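Local coordinates for peptidoglycan recognition protein-LC isoform LCx (Drosophila melanogaster, PDB 2F2L) that binds a monomeric meso-diaminopimelic acid-type peptidoglycan fragment through its extracellular domain and probably acts in innate immune sensing of bacteria, at residues B[22-27]-B[130-135]; B[99-104]-B[113-118]. All blocks are in the same frame, centred on the assembly; numbering follows the deposited sequence.

Interaction 1: B[22-27]-B[130-135]; sequences QLPINR and KLTTNY. With SO4 (sulfate ion), chain F.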
loop_
_atom_site.group_PDB
_atom_site.type_symbol
_atom_site.label_atom_id
_atom_site.label_comp_id
_atom_site.label_asym_id
_atom_site.label_seq_id
_atom_site.Cartn_x
_atom_site.Cartn_y
_atom_site.Cartn_z
ATOM N N GLN B 22 26.588 12.192 -10.388
ATOM C CA GLN B 22 27.329 13.355 -10.879
ATOM C C GLN B 22 26.511 14.589 -10.516
ATOM O O GLN B 22 25.317 14.690 -10.861
ATOM C CB GLN B 22 27.559 13.282 -12.393
ATOM C CG GLN B 22 28.336 14.486 -12.965
ATOM C CD GLN B 22 29.373 14.110 -14.024
ATOM O OE1 GLN B 22 29.426 12.968 -14.489
ATOM N NE2 GLN B 22 30.214 15.072 -14.398
ATOM N N LEU B 23 27.140 15.497 -9.776
ATOM C CA LEU B 23 26.514 16.744 -9.385
ATOM C C LEU B 23 27.051 17.849 -10.294
ATOM O O LEU B 23 28.173 17.742 -10.787
ATOM C CB LEU B 23 26.820 17.054 -7.919
ATOM C CG LEU B 23 26.390 16.028 -6.862
ATOM C CD1 LEU B 23 26.950 16.432 -5.490
ATOM C CD2 LEU B 23 24.895 15.895 -6.798
ATOM N N PRO B 24 26.252 18.907 -10.535
ATOM C CA PRO B 24 24.873 19.135 -10.076
ATOM C C PRO B 24 23.843 18.334 -10.862
ATOM O O PRO B 24 24.088 17.972 -11.999
ATOM C CB PRO B 24 24.663 20.634 -10.326
ATOM C CG PRO B 24 25.583 20.955 -11.463
ATOM C CD PRO B 24 26.760 20.040 -11.336
ATOM N N ILE B 25 22.697 18.071 -10.247
ATOM C CA ILE B 25 21.631 17.295 -10.871
ATOM C C ILE B 25 20.607 18.269 -11.424
ATOM O O ILE B 25 20.275 19.254 -10.764
ATOM C CB ILE B 25 20.967 16.362 -9.822
ATOM C CG1 ILE B 25 21.926 15.238 -9.443
ATOM C CG2 ILE B 25 19.638 15.785 -10.316
ATOM C CD1 ILE B 25 21.719 14.765 -8.034
ATOM N N ASN B 26 20.104 18.028 -12.627
ATOM C CA ASN B 26 19.117 18.959 -13.171
ATOM C C ASN B 26 17.752 18.355 -13.484
ATOM O O ASN B 26 17.009 18.891 -14.307
ATOM C CB ASN B 26 19.697 19.748 -14.348
ATOM C CG ASN B 26 19.448 19.113 -15.657
ATOM O OD1 ASN B 26 19.788 17.939 -15.870
ATOM N ND2 ASN B 26 18.845 19.880 -16.571
ATOM N N ARG B 27 17.415 17.278 -12.777
ATOM C CA ARG B 27 16.080 16.667 -12.852
ATOM C C ARG B 27 15.575 16.370 -11.448
ATOM O O ARG B 27 16.311 15.816 -10.636
ATOM C CB ARG B 27 16.150 15.372 -13.672
ATOM C CG ARG B 27 14.842 14.645 -13.862
ATOM C CD ARG B 27 15.045 13.298 -14.600
ATOM N NE ARG B 27 15.824 13.441 -15.827
ATOM C CZ ARG B 27 16.741 12.576 -16.278
ATOM N NH1 ARG B 27 17.070 11.475 -15.593
ATOM N NH2 ARG B 27 17.356 12.829 -17.426
ATOM N N LYS B 130 23.600 21.097 -5.392
ATOM C CA LYS B 130 23.210 19.716 -5.636
ATOM C C LYS B 130 22.326 19.682 -6.864
ATOM O O LYS B 130 22.329 18.696 -7.608
ATOM C CB LYS B 130 22.480 19.113 -4.436
ATOM C CG LYS B 130 23.266 19.170 -3.133
ATOM C CD LYS B 130 24.563 18.346 -3.180
ATOM C CE LYS B 130 25.219 18.311 -1.812
ATOM N NZ LYS B 130 26.244 17.225 -1.674
ATOM N N LEU B 131 21.578 20.770 -7.067
ATOM C CA LEU B 131 20.716 20.944 -8.226
ATOM C C LEU B 131 21.204 22.117 -9.068
ATOM O O LEU B 131 21.659 23.105 -8.536
ATOM C CB LEU B 131 19.276 21.249 -7.789
ATOM C CG LEU B 131 18.444 20.177 -7.086
ATOM C CD1 LEU B 131 17.101 20.784 -6.613
ATOM C CD2 LEU B 131 18.205 19.011 -8.002
ATOM N N THR B 132 21.055 22.014 -10.382
ATOM C CA THR B 132 21.301 23.139 -11.260
ATOM C C THR B 132 20.312 24.265 -10.959
ATOM O O THR B 132 19.209 24.025 -10.439
ATOM C CB THR B 132 21.118 22.759 -12.722
ATOM O OG1 THR B 132 19.819 22.177 -12.892
ATOM C CG2 THR B 132 22.193 21.774 -13.172
ATOM N N THR B 133 20.728 25.482 -11.301
ATOM C CA THR B 133 19.898 26.677 -11.198
ATOM C C THR B 133 18.641 26.553 -12.073
ATOM O O THR B 133 17.574 27.038 -11.695
ATOM C CB THR B 133 20.723 27.938 -11.605
ATOM O OG1 THR B 133 21.774 28.153 -10.647
ATOM C CG2 THR B 133 19.850 29.175 -11.673
ATOM N N ASN B 134 18.756 25.882 -13.221
ATOM C CA ASN B 134 17.606 25.685 -14.119
ATOM C C ASN B 134 17.096 24.227 -14.189
ATOM O O ASN B 134 16.730 23.732 -15.272
ATOM C CB ASN B 134 17.943 26.215 -15.521
ATOM C CG ASN B 134 19.202 25.582 -16.111
ATOM O OD1 ASN B 134 19.957 24.883 -15.421
ATOM N ND2 ASN B 134 19.438 25.836 -17.397
ATOM N N TYR B 135 17.045 23.555 -13.040
ATOM C CA TYR B 135 16.607 22.160 -12.986
ATOM C C TYR B 135 15.182 22.016 -13.497
ATOM O O TYR B 135 14.352 22.913 -13.317
ATOM C CB TYR B 135 16.718 21.592 -11.568
ATOM C CG TYR B 135 15.720 22.172 -10.592
ATOM C CD1 TYR B 135 14.425 21.642 -10.486
ATOM C CD2 TYR B 135 16.056 23.249 -9.776
ATOM C CE1 TYR B 135 13.492 22.182 -9.591
ATOM C CE2 TYR B 135 15.130 23.791 -8.879
ATOM C CZ TYR B 135 13.851 23.249 -8.792
ATOM O OH TYR B 135 12.937 23.789 -7.919
HETATM S S SO4 F . 18.190 10.099 -19.688
HETATM O O1 SO4 F . 17.681 8.746 -19.923
HETATM O O2 SO4 F . 19.171 10.462 -20.714
HETATM O O3 SO4 F . 18.845 10.150 -18.377
HETATM O O4 SO4 F . 17.075 11.042 -19.744
HETATM O O HOH W 1 17.471 22.502 -17.731
#
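The ring of Tyr135, whose CB packs against the Asn26 carbonyl, takes Leu131 CD1 on one face, about 4.1 Å above its plane and offset toward the rim. Thr132 O lies in plane at the ring edge, and His162 stacks on the same ring. The Tyr135 torsion sets CG between the backbone N and the carbonyl carbon (chi1 70°). The ring also packs on Leu122 and Val126 of helix 112-127. The guanidinium of Arg27 meets a sulfate ion through NH2, which donates to sulfate O3, while O4 stands obliquely to the group; the ion is probably from the crystallisation liquor. Two backbone bonds join the segments. Ile25 N donates to Lys130 O at 2.7 Å, and Ile25 O accepts from Thr132 N at 2.9 Å. The same Ile25 O also receives a CA-H...O contact from Leu131 CA at 3.1 Å, while Tyr135 CA approaches Asn26 O at 3.5 Å. Beyond a cis peptide, Pro24 crosses Thr132 at about a right angle, its CG 3.9 Å from Thr132 CG2. Lys130 bends at chi2 (-63°), which carries CD back beside Leu23; Lys130 CD lies 3.8 Å from Leu23 CD1, and its ammonium pairs with Asp83 in a salt bridge. At the exposed side a water donates to Asn134 O at 2.8 Å and accepts a weak bond from Asn26 ND2. Ile25 and Leu131 point to the same sheet face and also touch Ile97. The arrangement is a single parallel bridge followed by a type I turn, Thr132 to Tyr135, where the chain turns a corner before strand 135-139 joins strand 25-32 at the margin of the mixed central sheet of the peptidoglycan recognition domain, an amidase-type fold.

Interaction 2: B[99-104]-B[113-118]; sequences ISFIGT and RQLEAC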
loop_
_atom_site.group_PDB
_atom_site.type_symbol
_atom_site.label_atom_id
_atom_site.label_comp_id
_atom_site.label_asym_id
_atom_site.label_seq_id
_atom_site.Cartn_x
_atom_site.Cartn_y
_atom_site.Cartn_z
ATOM N N ILE B 99 11.733 13.089 -4.757
ATOM C CA ILE B 99 11.128 13.576 -3.525
ATOM C C ILE B 99 9.676 13.059 -3.473
ATOM O O ILE B 99 8.906 13.230 -4.424
ATOM C CB ILE B 99 11.130 15.120 -3.492
ATOM C CG1 ILE B 99 12.567 15.651 -3.589
ATOM C CG2 ILE B 99 10.433 15.631 -2.258
ATOM C CD1 ILE B 99 12.652 17.105 -3.928
ATOM N N SER B 100 9.328 12.379 -2.387
ATOM C CA SER B 100 7.980 11.839 -2.232
ATOM C C SER B 100 7.219 12.593 -1.164
ATOM O O SER B 100 7.729 12.772 -0.052
ATOM C CB SER B 100 8.033 10.358 -1.863
ATOM O OG SER B 100 6.751 9.759 -2.046
ATOM N N PHE B 101 6.002 13.031 -1.483
ATOM C CA PHE B 101 5.111 13.594 -0.457
ATOM C C PHE B 101 4.471 12.430 0.286
ATOM O O PHE B 101 3.919 11.519 -0.355
ATOM C CB PHE B 101 4.020 14.464 -1.079
ATOM C CG PHE B 101 4.481 15.850 -1.448
ATOM C CD1 PHE B 101 5.552 16.039 -2.328
ATOM C CD2 PHE B 101 3.829 16.968 -0.946
ATOM C CE1 PHE B 101 5.988 17.325 -2.676
ATOM C CE2 PHE B 101 4.254 18.263 -1.302
ATOM C CZ PHE B 101 5.339 18.428 -2.182
ATOM N N ILE B 102 4.572 12.440 1.617
ATOM C CA ILE B 102 4.017 11.371 2.428
ATOM C C ILE B 102 2.505 11.552 2.429
ATOM O O ILE B 102 1.983 12.600 2.881
ATOM C CB ILE B 102 4.566 11.377 3.866
ATOM C CG1 ILE B 102 6.092 11.230 3.876
ATOM C CG2 ILE B 102 3.950 10.236 4.673
ATOM C CD1 ILE B 102 6.712 11.355 5.284
ATOM N N GLY B 103 1.813 10.541 1.898
ATOM C CA GLY B 103 0.371 10.565 1.783
ATOM C C GLY B 103 -0.116 10.141 0.421
ATOM O O GLY B 103 0.645 9.632 -0.397
ATOM N N THR B 104 -1.409 10.365 0.203
ATOM C CA THR B 104 -2.089 10.062 -1.041
ATOM C C THR B 104 -2.831 11.314 -1.495
ATOM O O THR B 104 -3.774 11.750 -0.806
ATOM C CB THR B 104 -3.107 8.895 -0.855
ATOM O OG1 THR B 104 -2.425 7.730 -0.378
ATOM C CG2 THR B 104 -3.808 8.555 -2.169
ATOM N N ARG B 113 2.131 23.243 5.065
ATOM C CA ARG B 113 3.473 22.971 5.593
ATOM C C ARG B 113 4.273 22.046 4.700
ATOM O O ARG B 113 5.478 22.239 4.504
ATOM C CB ARG B 113 3.376 22.417 7.027
ATOM C CG ARG B 113 3.209 23.515 8.036
ATOM C CD ARG B 113 2.535 23.081 9.318
ATOM N NE ARG B 113 3.370 22.215 10.133
ATOM C CZ ARG B 113 3.649 22.363 11.432
ATOM N NH1 ARG B 113 3.191 23.382 12.156
ATOM N NH2 ARG B 113 4.404 21.443 12.018
ATOM N N GLN B 114 3.590 21.068 4.114
ATOM C CA GLN B 114 4.224 20.104 3.221
ATOM C C GLN B 114 4.731 20.796 1.953
ATOM O O GLN B 114 5.881 20.569 1.491
ATOM C CB GLN B 114 3.211 19.007 2.888
ATOM C CG GLN B 114 3.763 17.668 2.638
ATOM C CD GLN B 114 2.699 16.610 2.482
ATOM O OE1 GLN B 114 1.518 16.910 2.334
ATOM N NE2 GLN B 114 3.124 15.346 2.494
ATOM N N LEU B 115 3.894 21.662 1.390
ATOM C CA LEU B 115 4.275 22.420 0.201
ATOM C C LEU B 115 5.440 23.374 0.512
ATOM O O LEU B 115 6.409 23.444 -0.236
ATOM C CB LEU B 115 3.069 23.185 -0.348
ATOM C CG LEU B 115 2.001 22.317 -1.010
ATOM C CD1 LEU B 115 0.716 23.103 -1.253
ATOM C CD2 LEU B 115 2.506 21.706 -2.327
ATOM N N GLU B 116 5.354 24.077 1.637
ATOM C CA GLU B 116 6.438 24.957 2.080
ATOM C C GLU B 116 7.765 24.197 2.263
ATOM O O GLU B 116 8.821 24.660 1.802
ATOM C CB GLU B 116 6.031 25.715 3.352
ATOM C CG GLU B 116 5.063 26.890 3.065
ATOM C CD GLU B 116 4.506 27.556 4.302
ATOM O OE1 GLU B 116 4.731 27.063 5.434
ATOM O OE2 GLU B 116 3.821 28.589 4.129
ATOM N N ALA B 117 7.714 23.025 2.893
ATOM C CA ALA B 117 8.923 22.195 3.094
ATOM C C ALA B 117 9.591 21.811 1.770
ATOM O O ALA B 117 10.806 21.887 1.629
ATOM C CB ALA B 117 8.586 20.943 3.878
ATOM N N CYS B 118 8.796 21.392 0.805
ATOM C CA CYS B 118 9.318 20.987 -0.496
ATOM C C CYS B 118 9.948 22.172 -1.239
ATOM O O CYS B 118 10.984 22.031 -1.884
ATOM C CB CYS B 118 8.209 20.357 -1.325
ATOM S SG CYS B 118 8.753 19.685 -2.877
#
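Strand 99-101, bearing Ile99 and Phe101, runs antiparallel to helix segment 113-118, which bears Gln114 and Cys118, with axes 10.4 Å apart at closest approach and directions differing by 172°. Phe101 points into this interface and its ring meets three helix residues, all obliquely. Its CD2 lies 3.6 Å from Gln114 CD, and the ring and amide planes are turned roughly halfway between parallel and perpendicular. CZ sits 3.6 Å from Cys118 CB. With Cys118 SG anti to the backbone N (chi1 -175°), the sulfur approaches the ring obliquely, 3.6 Å from Phe101 CE1, in a sulfur-aromatic contact; Ile99 CG2 touches the same sulfur at 4.4 Å. Leu115 CD2 reaches Phe101 CE2 at 4.0 Å, the two side chains crossing at about a right angle. This is the first half of a beta-alpha-beta crossover: helix 112-127 packs on the sheet and leads to strand 135-139, parallel to 97-101, with strand 25-32 between them. Where strand 99-101 ends, the extended Gln114 side chain supplies the polar link. Its NE2 donates to Ile102 O at 3.0 Å (N-H...O angle 146°), with the acceptor close to the amide plane, and also donates to Val70 O of the neighbouring strand. Two carbonyls thus fix the buried amide's rotation. Outside the two segments Phe101 also packs on Ile30 and on Leu153 of helix 151-157, while Leu115 touches Ile156 of that helix.

Overall arrangement
Interaction 2 is a buried strand-on-helix contact near the centre of the chain; interaction 1, some 20 Å away between centres, is a partly buried strand pairing at the margin. They share a sheet, since strands 25-32 and 97-101 are neighbours in it, and helix 112-127 leads directly to strand 131-132, placing interaction 2 inside the loop that interaction 1 closes. Their chemistry follows their places: backbone bonds, a lysine with an acidic partner and a bridging water at the margin, against aromatic, sulfur and aliphatic packing with a glutamine amide bonded to two backbone carbonyls in the interior. The two do not touch, their nearest atoms being about 6 Å apart.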